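Local coordinates for mucin-like protocadherin (PDB 6OAE), which probably forms calcium-dependent adhesion complexes with the protocadherin CDHR2 on adjacent microvilli, thereby controlling microvillar packing at the apical surface of epithelial cells, at residues 133-141 with 152-161; 172-182 with 193-203. All coordinates share one frame; numbering follows the deposited sequence. Where two conformers were deposited one is given.

Contact 1 of 2, residues 133-141 with 152-161; sequences DDILFYTLQ and SLVSVNRPAL. With CA (calcium ion), chain E.
Pro159 lies over one face of the Tyr138 ring, its CG 3.6 Å from the ring centroid, a CH-pi contact in which the C-H groups of the puckered proline ring, CG foremost, lie against the aromatic face. At the edge of the same ring, in its plane, sits Val156 O, the carbonyl that also accepts the backbone bond from Tyr138 N at 2.7 Å. The Phe137 ring carries Asn157 ND2 above its centre, amide and ring planes standing 82° apart, while Val156 CG2 meets its edge 3.7 Å from CD2. Asn157 suits this place because its short amide can pass over the ring and still donate from ND2 to Leu136 O at 3.0 Å, nearly straight (165°) but from above the carbonyl plane. Leu140 extends the apolar side: CG anti to its backbone N (chi1 -166°) sends CD2 to Leu161 CD1, and at the root CB meets Leu153 CG. A leucine in place of Tyr138 would probably forfeit the face beneath Pro159 and leave Ala127 N without the hydroxyl that bonds it. Asp134, at the N-terminal end of 133-141, outside the packed part, binds a calcium ion through OD2. Strand 137-142 is an edge strand of the second cadherin domain's four-stranded sheet, pairing with 174-182, whereas 151-155 and 158-163 belong to the three-stranded sheet facing it, so the contact joins both sheets of the sandwich.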
loop_
_atom_site.group_PDB
_atom_site.type_symbol
_atom_site.label_atom_id
_atom_site.label_comp_id
_atom_site.label_asym_id
_atom_site.label_seq_id
_atom_site.Cartn_x
_atom_site.Cartn_y
_atom_site.Cartn_z
ATOM N N ASP A 133 2.826 -1.037 -3.385
ATOM C CA ASP A 133 4.250 -1.443 -3.508
ATOM C C ASP A 133 4.602 -2.550 -2.508
ATOM O O ASP A 133 5.688 -3.098 -2.648
ATOM C CB ASP A 133 5.164 -0.223 -3.352
ATOM C CG ASP A 133 4.909 0.832 -4.426
ATOM O OD1 ASP A 133 5.113 0.512 -5.606
ATOM O OD2 ASP A 133 4.480 1.966 -4.070
ATOM N N ASP A 134 3.732 -2.867 -1.541
ATOM C CA ASP A 134 4.031 -3.864 -0.478
ATOM C C ASP A 134 4.069 -5.263 -1.110
ATOM O O ASP A 134 3.095 -5.623 -1.796
ATOM C CB ASP A 134 3.023 -3.805 0.674
ATOM C CG ASP A 134 3.262 -2.676 1.660
ATOM O OD1 ASP A 134 4.213 -1.875 1.437
ATOM O OD2 ASP A 134 2.520 -2.621 2.663
ATOM N N ILE A 135 5.159 -5.991 -0.884
ATOM C CA ILE A 135 5.269 -7.435 -1.227
ATOM C C ILE A 135 4.648 -8.194 -0.076
ATOM O O ILE A 135 5.015 -7.895 1.084
ATOM C CB ILE A 135 6.729 -7.863 -1.472
ATOM C CG1 ILE A 135 7.392 -6.993 -2.548
ATOM C CG2 ILE A 135 6.793 -9.353 -1.812
ATOM C CD1 ILE A 135 6.591 -6.908 -3.823
ATOM N N LEU A 136 3.742 -9.125 -0.363
ATOM C CA LEU A 136 3.041 -9.872 0.712
ATOM C C LEU A 136 3.722 -11.239 0.900
ATOM O O LEU A 136 4.115 -11.854 -0.084
ATOM C CB LEU A 136 1.555 -9.987 0.358
ATOM C CG LEU A 136 0.839 -8.644 0.197
ATOM C CD1 LEU A 136 -0.655 -8.849 0.064
ATOM C CD2 LEU A 136 1.156 -7.694 1.346
ATOM N N PHE A 137 3.842 -11.640 2.153
ATOM C CA PHE A 137 4.556 -12.833 2.651
ATOM C C PHE A 137 3.518 -13.734 3.308
ATOM O O PHE A 137 2.879 -13.300 4.278
ATOM C CB PHE A 137 5.652 -12.420 3.623
ATOM C CG PHE A 137 6.804 -11.742 2.936
ATOM C CD1 PHE A 137 6.714 -10.410 2.535
ATOM C CD2 PHE A 137 7.980 -12.442 2.674
ATOM C CE1 PHE A 137 7.777 -9.803 1.878
ATOM C CE2 PHE A 137 9.043 -11.825 2.027
ATOM C CZ PHE A 137 8.943 -10.506 1.640
ATOM N N TYR A 138 3.379 -14.947 2.782
ATOM C CA TYR A 138 2.337 -15.918 3.172
ATOM C C TYR A 138 2.958 -17.099 3.889
ATOM O O TYR A 138 4.013 -17.619 3.443
ATOM C CB TYR A 138 1.601 -16.409 1.940
ATOM C CG TYR A 138 0.865 -15.342 1.192
ATOM C CD1 TYR A 138 1.496 -14.587 0.210
ATOM C CD2 TYR A 138 -0.475 -15.086 1.457
ATOM C CE1 TYR A 138 0.806 -13.607 -0.489
ATOM C CE2 TYR A 138 -1.175 -14.120 0.755
ATOM C CZ TYR A 138 -0.533 -13.377 -0.219
ATOM O OH TYR A 138 -1.208 -12.405 -0.912
ATOM N N THR A 139 2.296 -17.516 4.955
ATOM C CA THR A 139 2.695 -18.643 5.817
ATOM C C THR A 139 1.510 -19.572 5.978
ATOM O O THR A 139 0.404 -19.060 6.200
ATOM C CB THR A 139 3.180 -18.146 7.181
ATOM O OG1 THR A 139 4.239 -17.234 6.890
ATOM C CG2 THR A 139 3.683 -19.278 8.044
ATOM N N LEU A 140 1.746 -20.885 5.890
ATOM C CA LEU A 140 0.718 -21.925 6.122
ATOM C C LEU A 140 1.069 -22.641 7.430
ATOM O O LEU A 140 2.241 -23.131 7.550
ATOM C CB LEU A 140 0.713 -22.877 4.934
ATOM C CG LEU A 140 -0.500 -23.794 4.857
ATOM C CD1 LEU A 140 -1.735 -23.022 4.415
ATOM C CD2 LEU A 140 -0.215 -24.958 3.916
ATOM N N GLN A 141 0.137 -22.669 8.380
ATOM C CA GLN A 141 0.324 -23.331 9.701
ATOM C C GLN A 141 -0.758 -24.399 9.871
ATOM O O GLN A 141 -1.934 -24.048 9.802
ATOM C CB GLN A 141 0.269 -22.286 10.807
ATOM C CG GLN A 141 0.491 -22.864 12.196
ATOM C CD GLN A 141 0.458 -21.823 13.288
ATOM O OE1 GLN A 141 0.183 -22.139 14.449
ATOM N NE2 GLN A 141 0.739 -20.571 12.928
ATOM N N SER A 152 1.674 -27.660 0.967
ATOM C CA SER A 152 2.585 -26.520 1.241
ATOM C C SER A 152 2.341 -25.425 0.208
ATOM O O SER A 152 1.758 -25.727 -0.852
ATOM C CB SER A 152 4.020 -26.996 1.236
ATOM O OG SER A 152 4.377 -27.474 -0.044
ATOM N N LEU A 153 2.756 -24.204 0.520
ATOM C CA LEU A 153 2.709 -23.077 -0.430
ATOM C C LEU A 153 3.892 -23.227 -1.365
ATOM O O LEU A 153 4.974 -23.690 -0.907
ATOM C CB LEU A 153 2.788 -21.763 0.332
ATOM C CG LEU A 153 1.636 -21.488 1.286
ATOM C CD1 LEU A 153 1.848 -20.145 1.940
ATOM C CD2 LEU A 153 0.298 -21.520 0.555
ATOM N N VAL A 154 3.718 -22.857 -2.625
ATOM C CA VAL A 154 4.843 -22.911 -3.591
ATOM C C VAL A 154 5.976 -22.015 -3.078
ATOM O O VAL A 154 7.158 -22.452 -3.125
ATOM C CB VAL A 154 4.389 -22.537 -5.017
ATOM C CG1 VAL A 154 5.577 -22.312 -5.937
ATOM C CG2 VAL A 154 3.476 -23.607 -5.568
ATOM N N SER A 155 5.659 -20.823 -2.592
ATOM C CA SER A 155 6.646 -19.945 -1.914
ATOM C C SER A 155 5.952 -18.933 -1.011
ATOM O O SER A 155 4.727 -18.726 -1.139
ATOM C CB SER A 155 7.544 -19.210 -2.909
ATOM O OG SER A 155 6.907 -18.021 -3.346
ATOM N N VAL A 156 6.742 -18.275 -0.168
ATOM C CA VAL A 156 6.264 -17.207 0.737
ATOM C C VAL A 156 5.633 -16.049 -0.069
ATOM O O VAL A 156 4.786 -15.399 0.476
ATOM C CB VAL A 156 7.408 -16.746 1.663
ATOM C CG1 VAL A 156 8.487 -15.983 0.915
ATOM C CG2 VAL A 156 6.886 -15.943 2.820
ATOM N N ASN A 157 6.007 -15.807 -1.327
ATOM C CA ASN A 157 5.398 -14.708 -2.130
ATOM C C ASN A 157 4.443 -15.219 -3.231
ATOM O O ASN A 157 3.842 -14.378 -3.868
ATOM C CB ASN A 157 6.469 -13.816 -2.733
ATOM C CG ASN A 157 7.447 -13.326 -1.684
ATOM O OD1 ASN A 157 8.652 -13.536 -1.833
ATOM N ND2 ASN A 157 6.943 -12.694 -0.626
ATOM N N ARG A 158 4.324 -16.540 -3.408
ATOM C CA ARG A 158 3.425 -17.200 -4.399
ATOM C C ARG A 158 2.524 -18.176 -3.652
ATOM O O ARG A 158 2.841 -19.362 -3.574
ATOM C CB ARG A 158 4.229 -17.958 -5.458
ATOM C CG ARG A 158 5.459 -17.226 -5.970
ATOM C CD ARG A 158 5.157 -16.185 -7.022
ATOM N NE ARG A 158 4.624 -16.751 -8.249
ATOM C CZ ARG A 158 4.796 -16.213 -9.451
ATOM N NH1 ARG A 158 5.500 -15.102 -9.577
ATOM N NH2 ARG A 158 4.273 -16.793 -10.515
ATOM N N PRO A 159 1.396 -17.721 -3.061
ATOM C CA PRO A 159 0.523 -18.605 -2.291
ATOM C C PRO A 159 -0.388 -19.530 -3.118
ATOM O O PRO A 159 -1.594 -19.476 -2.962
ATOM C CB PRO A 159 -0.281 -17.581 -1.466
ATOM C CG PRO A 159 -0.453 -16.434 -2.406
ATOM C CD PRO A 159 0.920 -16.325 -3.034
ATOM N N ALA A 160 0.202 -20.374 -3.955
ATOM C CA ALA A 160 -0.495 -21.510 -4.585
ATOM C C ALA A 160 -0.312 -22.674 -3.626
ATOM O O ALA A 160 0.805 -22.799 -3.087
ATOM C CB ALA A 160 0.063 -21.821 -5.945
ATOM N N LEU A 161 -1.347 -23.472 -3.411
ATOM C CA LEU A 161 -1.269 -24.641 -2.509
ATOM C C LEU A 161 -0.983 -25.869 -3.374
ATOM O O LEU A 161 -1.754 -26.140 -4.321
ATOM C CB LEU A 161 -2.557 -24.795 -1.701
ATOM C CG LEU A 161 -2.431 -25.724 -0.496
ATOM C CD1 LEU A 161 -1.504 -25.140 0.547
ATOM C CD2 LEU A 161 -3.790 -26.028 0.114
HETATM CA CA CA E . 0.675 -2.483 3.957
#

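Contact 2 of 2, residues 172-182 with 193-203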
loop_
_atom_site.group_PDB
_atom_site.type_symbol
_atom_site.label_atom_id
_atom_site.label_comp_id
_atom_site.label_asym_id
_atom_site.label_seq_id
_atom_site.Cartn_x
_atom_site.Cartn_y
_atom_site.Cartn_z
ATOM N N ARG A 172 -7.063 -39.634 6.541
ATOM C CA ARG A 172 -7.158 -38.173 6.820
ATOM C C ARG A 172 -8.048 -37.500 5.777
ATOM O O ARG A 172 -7.559 -36.986 4.775
ATOM C CB ARG A 172 -5.741 -37.608 6.905
ATOM C CG ARG A 172 -5.691 -36.235 7.550
ATOM C CD ARG A 172 -4.280 -35.801 7.843
ATOM N NE ARG A 172 -3.817 -36.321 9.120
ATOM C CZ ARG A 172 -3.024 -37.382 9.309
ATOM N NH1 ARG A 172 -2.698 -37.721 10.544
ATOM N NH2 ARG A 172 -2.561 -38.100 8.294
ATOM N N PRO A 173 -9.382 -37.512 5.970
ATOM C CA PRO A 173 -10.301 -36.896 5.017
ATOM C C PRO A 173 -10.406 -35.373 5.147
ATOM O O PRO A 173 -10.904 -34.784 4.222
ATOM C CB PRO A 173 -11.651 -37.502 5.383
ATOM C CG PRO A 173 -11.529 -37.722 6.885
ATOM C CD PRO A 173 -10.089 -38.128 7.104
ATOM N N ASN A 174 -9.981 -34.813 6.287
ATOM C CA ASN A 174 -10.052 -33.350 6.585
ATOM C C ASN A 174 -8.674 -32.866 7.020
ATOM O O ASN A 174 -8.060 -33.520 7.899
ATOM C CB ASN A 174 -11.086 -32.987 7.663
ATOM C CG ASN A 174 -11.032 -31.527 8.096
ATOM O OD1 ASN A 174 -10.066 -31.080 8.727
ATOM N ND2 ASN A 174 -12.071 -30.774 7.776
ATOM N N MET A 175 -8.209 -31.763 6.425
ATOM C CA MET A 175 -6.946 -31.072 6.794
ATOM C C MET A 175 -7.282 -29.583 6.889
ATOM O O MET A 175 -7.795 -29.032 5.897
ATOM C CB MET A 175 -5.834 -31.294 5.766
ATOM C CG MET A 175 -5.103 -32.614 5.960
ATOM S SD MET A 175 -4.710 -33.520 4.458
ATOM C CE MET A 175 -6.338 -33.689 3.744
ATOM N N THR A 176 -7.026 -28.958 8.035
ATOM C CA THR A 176 -7.296 -27.514 8.219
ATOM C C THR A 176 -5.988 -26.782 8.483
ATOM O O THR A 176 -5.120 -27.307 9.219
ATOM C CB THR A 176 -8.367 -27.274 9.281
ATOM O OG1 THR A 176 -9.526 -27.973 8.832
ATOM C CG2 THR A 176 -8.700 -25.811 9.450
ATOM N N PHE A 177 -5.876 -25.595 7.890
ATOM C CA PHE A 177 -4.700 -24.710 7.975
ATOM C C PHE A 177 -5.122 -23.301 8.352
ATOM O O PHE A 177 -6.222 -22.881 7.974
ATOM C CB PHE A 177 -3.999 -24.607 6.627
ATOM C CG PHE A 177 -3.400 -25.892 6.138
ATOM C CD1 PHE A 177 -2.173 -26.313 6.603
ATOM C CD2 PHE A 177 -4.059 -26.660 5.198
ATOM C CE1 PHE A 177 -1.606 -27.494 6.136
ATOM C CE2 PHE A 177 -3.502 -27.850 4.745
ATOM C CZ PHE A 177 -2.272 -28.264 5.217
ATOM N N TRP A 178 -4.248 -22.631 9.086
ATOM C CA TRP A 178 -4.221 -21.158 9.206
ATOM C C TRP A 178 -3.358 -20.653 8.051
ATOM O O TRP A 178 -2.220 -21.170 7.882
ATOM C CB TRP A 178 -3.646 -20.687 10.536
ATOM C CG TRP A 178 -4.592 -20.765 11.687
ATOM C CD1 TRP A 178 -5.736 -20.039 11.860
ATOM C CD2 TRP A 178 -4.452 -21.598 12.854
ATOM N NE1 TRP A 178 -6.329 -20.375 13.050
ATOM C CE2 TRP A 178 -5.564 -21.327 13.684
ATOM C CE3 TRP A 178 -3.505 -22.547 13.273
ATOM C CZ2 TRP A 178 -5.749 -21.978 14.911
ATOM C CZ3 TRP A 178 -3.690 -23.189 14.483
ATOM C CH2 TRP A 178 -4.799 -22.909 15.291
ATOM N N LEU A 179 -3.888 -19.726 7.284
ATOM C CA LEU A 179 -3.137 -18.984 6.257
ATOM C C LEU A 179 -2.897 -17.583 6.810
ATOM O O LEU A 179 -3.888 -16.897 7.095
ATOM C CB LEU A 179 -3.943 -18.953 4.962
ATOM C CG LEU A 179 -3.245 -18.276 3.785
ATOM C CD1 LEU A 179 -1.948 -18.973 3.406
ATOM C CD2 LEU A 179 -4.183 -18.219 2.614
ATOM N N LEU A 180 -1.634 -17.205 6.979
ATOM C CA LEU A 180 -1.237 -15.864 7.470
ATOM C C LEU A 180 -0.664 -15.082 6.310
ATOM O O LEU A 180 0.020 -15.676 5.466
ATOM C CB LEU A 180 -0.172 -15.972 8.559
ATOM C CG LEU A 180 -0.456 -16.963 9.679
ATOM C CD1 LEU A 180 0.680 -16.938 10.691
ATOM C CD2 LEU A 180 -1.776 -16.657 10.350
ATOM N N VAL A 181 -0.897 -13.780 6.291
ATOM C CA VAL A 181 -0.195 -12.909 5.325
ATOM C C VAL A 181 0.323 -11.717 6.119
ATOM O O VAL A 181 -0.405 -11.267 7.024
ATOM C CB VAL A 181 -1.096 -12.497 4.144
ATOM C CG1 VAL A 181 -2.304 -11.665 4.583
ATOM C CG2 VAL A 181 -0.292 -11.782 3.077
ATOM N N ARG A 182 1.526 -11.254 5.806
ATOM C CA ARG A 182 2.071 -9.995 6.373
ATOM C C ARG A 182 2.610 -9.176 5.205
ATOM O O ARG A 182 2.907 -9.777 4.134
ATOM C CB ARG A 182 3.101 -10.266 7.479
ATOM C CG ARG A 182 4.336 -11.010 7.014
ATOM C CD ARG A 182 5.483 -11.100 8.015
ATOM N NE ARG A 182 6.622 -11.729 7.347
ATOM C CZ ARG A 182 6.838 -13.046 7.227
ATOM N NH1 ARG A 182 6.010 -13.942 7.748
ATOM N NH2 ARG A 182 7.910 -13.472 6.585
ATOM N N HIS A 193 1.701 -5.406 9.268
ATOM C CA HIS A 193 0.276 -5.765 9.418
ATOM C C HIS A 193 0.098 -7.211 8.994
ATOM O O HIS A 193 0.704 -7.590 7.983
ATOM C CB HIS A 193 -0.604 -4.852 8.587
ATOM C CG HIS A 193 -0.323 -3.409 8.812
ATOM N ND1 HIS A 193 0.401 -2.678 7.909
ATOM C CD2 HIS A 193 -0.648 -2.576 9.836
ATOM C CE1 HIS A 193 0.505 -1.433 8.350
ATOM N NE2 HIS A 193 -0.130 -1.347 9.539
ATOM N N THR A 194 -0.726 -7.946 9.731
ATOM C CA THR A 194 -0.981 -9.385 9.496
ATOM C C THR A 194 -2.487 -9.568 9.339
ATOM O O THR A 194 -3.241 -8.883 10.051
ATOM C CB THR A 194 -0.404 -10.254 10.620
ATOM O OG1 THR A 194 1.011 -10.075 10.625
ATOM C CG2 THR A 194 -0.675 -11.733 10.442
ATOM N N ALA A 195 -2.883 -10.453 8.429
ATOM C CA ALA A 195 -4.255 -10.949 8.259
ATOM C C ALA A 195 -4.184 -12.479 8.315
ATOM O O ALA A 195 -3.105 -13.060 7.999
ATOM C CB ALA A 195 -4.840 -10.444 6.974
ATOM N N THR A 196 -5.273 -13.103 8.754
ATOM C CA THR A 196 -5.359 -14.562 8.959
ATOM C C THR A 196 -6.657 -15.037 8.316
ATOM O O THR A 196 -7.622 -14.262 8.266
ATOM C CB THR A 196 -5.270 -14.944 10.444
ATOM O OG1 THR A 196 -6.513 -14.637 11.055
ATOM C CG2 THR A 196 -4.180 -14.236 11.206
ATOM N N ALA A 197 -6.641 -16.248 7.795
ATOM C CA ALA A 197 -7.822 -16.927 7.236
ATOM C C ALA A 197 -7.638 -18.421 7.495
ATOM O O ALA A 197 -6.500 -18.826 7.800
ATOM C CB ALA A 197 -7.972 -16.603 5.784
ATOM N N THR A 198 -8.721 -19.187 7.427
ATOM C CA THR A 198 -8.718 -20.660 7.625
ATOM C C THR A 198 -8.953 -21.312 6.253
ATOM O O THR A 198 -9.784 -20.799 5.459
ATOM C CB THR A 198 -9.697 -21.055 8.744
ATOM O OG1 THR A 198 -9.201 -20.592 10.008
ATOM C CG2 THR A 198 -9.889 -22.548 8.862
ATOM N N LEU A 199 -8.202 -22.376 5.951
ATOM C CA LEU A 199 -8.372 -23.200 4.738
ATOM C C LEU A 199 -8.746 -24.594 5.205
ATOM O O LEU A 199 -8.028 -25.140 6.047
ATOM C CB LEU A 199 -7.082 -23.297 3.921
ATOM C CG LEU A 199 -6.577 -22.009 3.293
ATOM C CD1 LEU A 199 -5.267 -22.286 2.582
ATOM C CD2 LEU A 199 -7.609 -21.448 2.336
ATOM N N VAL A 200 -9.815 -25.129 4.659
ATOM C CA VAL A 200 -10.283 -26.506 4.959
ATOM C C VAL A 200 -10.143 -27.303 3.663
ATOM O O VAL A 200 -10.814 -26.943 2.669
ATOM C CB VAL A 200 -11.715 -26.484 5.498
ATOM C CG1 VAL A 200 -12.237 -27.885 5.706
ATOM C CG2 VAL A 200 -11.811 -25.676 6.788
ATOM N N LEU A 201 -9.302 -28.332 3.675
ATOM C CA LEU A 201 -9.108 -29.267 2.544
ATOM C C LEU A 201 -9.889 -30.539 2.888
ATOM O O LEU A 201 -9.527 -31.193 3.923
ATOM C CB LEU A 201 -7.616 -29.547 2.370
ATOM C CG LEU A 201 -6.792 -28.461 1.662
ATOM C CD1 LEU A 201 -7.109 -28.418 0.194
ATOM C CD2 LEU A 201 -6.996 -27.085 2.259
ATOM N N ASN A 202 -10.912 -30.841 2.094
ATOM C CA ASN A 202 -11.794 -32.019 2.281
ATOM C C ASN A 202 -11.508 -33.021 1.159
ATOM O O ASN A 202 -11.749 -32.673 -0.022
ATOM C CB ASN A 202 -13.263 -31.611 2.329
ATOM C CG ASN A 202 -14.154 -32.762 2.732
ATOM O OD1 ASN A 202 -13.790 -33.549 3.606
ATOM N ND2 ASN A 202 -15.319 -32.863 2.107
ATOM N N VAL A 203 -11.002 -34.199 1.515
ATOM C CA VAL A 203 -10.631 -35.255 0.544
ATOM C C VAL A 203 -11.932 -35.937 0.143
ATOM O O VAL A 203 -12.680 -36.310 1.036
ATOM C CB VAL A 203 -9.615 -36.255 1.124
ATOM C CG1 VAL A 203 -9.253 -37.343 0.128
ATOM C CG2 VAL A 203 -8.363 -35.557 1.607
#
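Met175 and Leu201 form one of four hydrogen-bonded pairs that zip 174-182 to 194-203, the antiparallel beta hairpin of this cadherin domain's Greek-key sandwich. Each of these pairs is tied by two backbone bonds, as from Leu201 N to Met175 O at 2.8 Å, and Pro173 O adds a ninth by accepting from Val203 N. Alternation sorts the side chains: Met175, Phe177, Leu179 and Val181 share a largely buried face with Leu201, Leu199, Ala197 and Ala195, whereas Trp178, Thr194, Thr196 and Thr198 share the more exposed one. The small alanines suit the buried face beside branched neighbours, Ala195 CB taking Val181 CG1 at 3.7 Å. Along that face Phe177 meets Leu201 CD2 at its ring edge, 4.2 Å from CD2 of the phenylalanine. Met175, bent at chi2 and chi3, curls its methyl back against Val203, where CE and CG2 are tight at 3.5 Å.

On the other face, the beta-branched Thr194, Thr196, Thr198 and Val200 favour the extended backbone. Two larger side chains lie beside these threonines, pointing the same way: Leu180 brings CD2 to Thr196 CG2, and Trp178 CD1 is the ring atom nearest Thr198 OG1, at 4.0 Å. Further out, Phe151 of the facing sheet covers Met175, Phe177 and Leu201, while strands 137-142 and 104-110 flank the hairpin. Near the calcium-binding end, His193 ND1 is hydrogen-bonded to Asp183, a calcium ligand. Thr176 CG2, anti to its backbone N, reaches Thr198 CG2 at 3.5 Å.

The two contacts lie in series along the chain, contact 1 closing before contact 2 opens, with centres about 12 Å apart inside the second cadherin domain. Strand 158-163 leads on to 174-182, so the chain passes from one sheet to the other between them. They share the four-stranded sheet, where 137-142 and 174-182 are neighbours: Thr139 O and Gln141 O probably accept hydrogen bonds from Leu180 N and Trp178 N. Contact 2 builds the centre of that sheet, and contact 1 ties its edge to the opposite sheet. Tyr138 and Leu140 pack on Val181 and Phe177, making one continuous core. Asp134 and Asp183 bind the same calcium ion, linking this framework to the junction between the two domains.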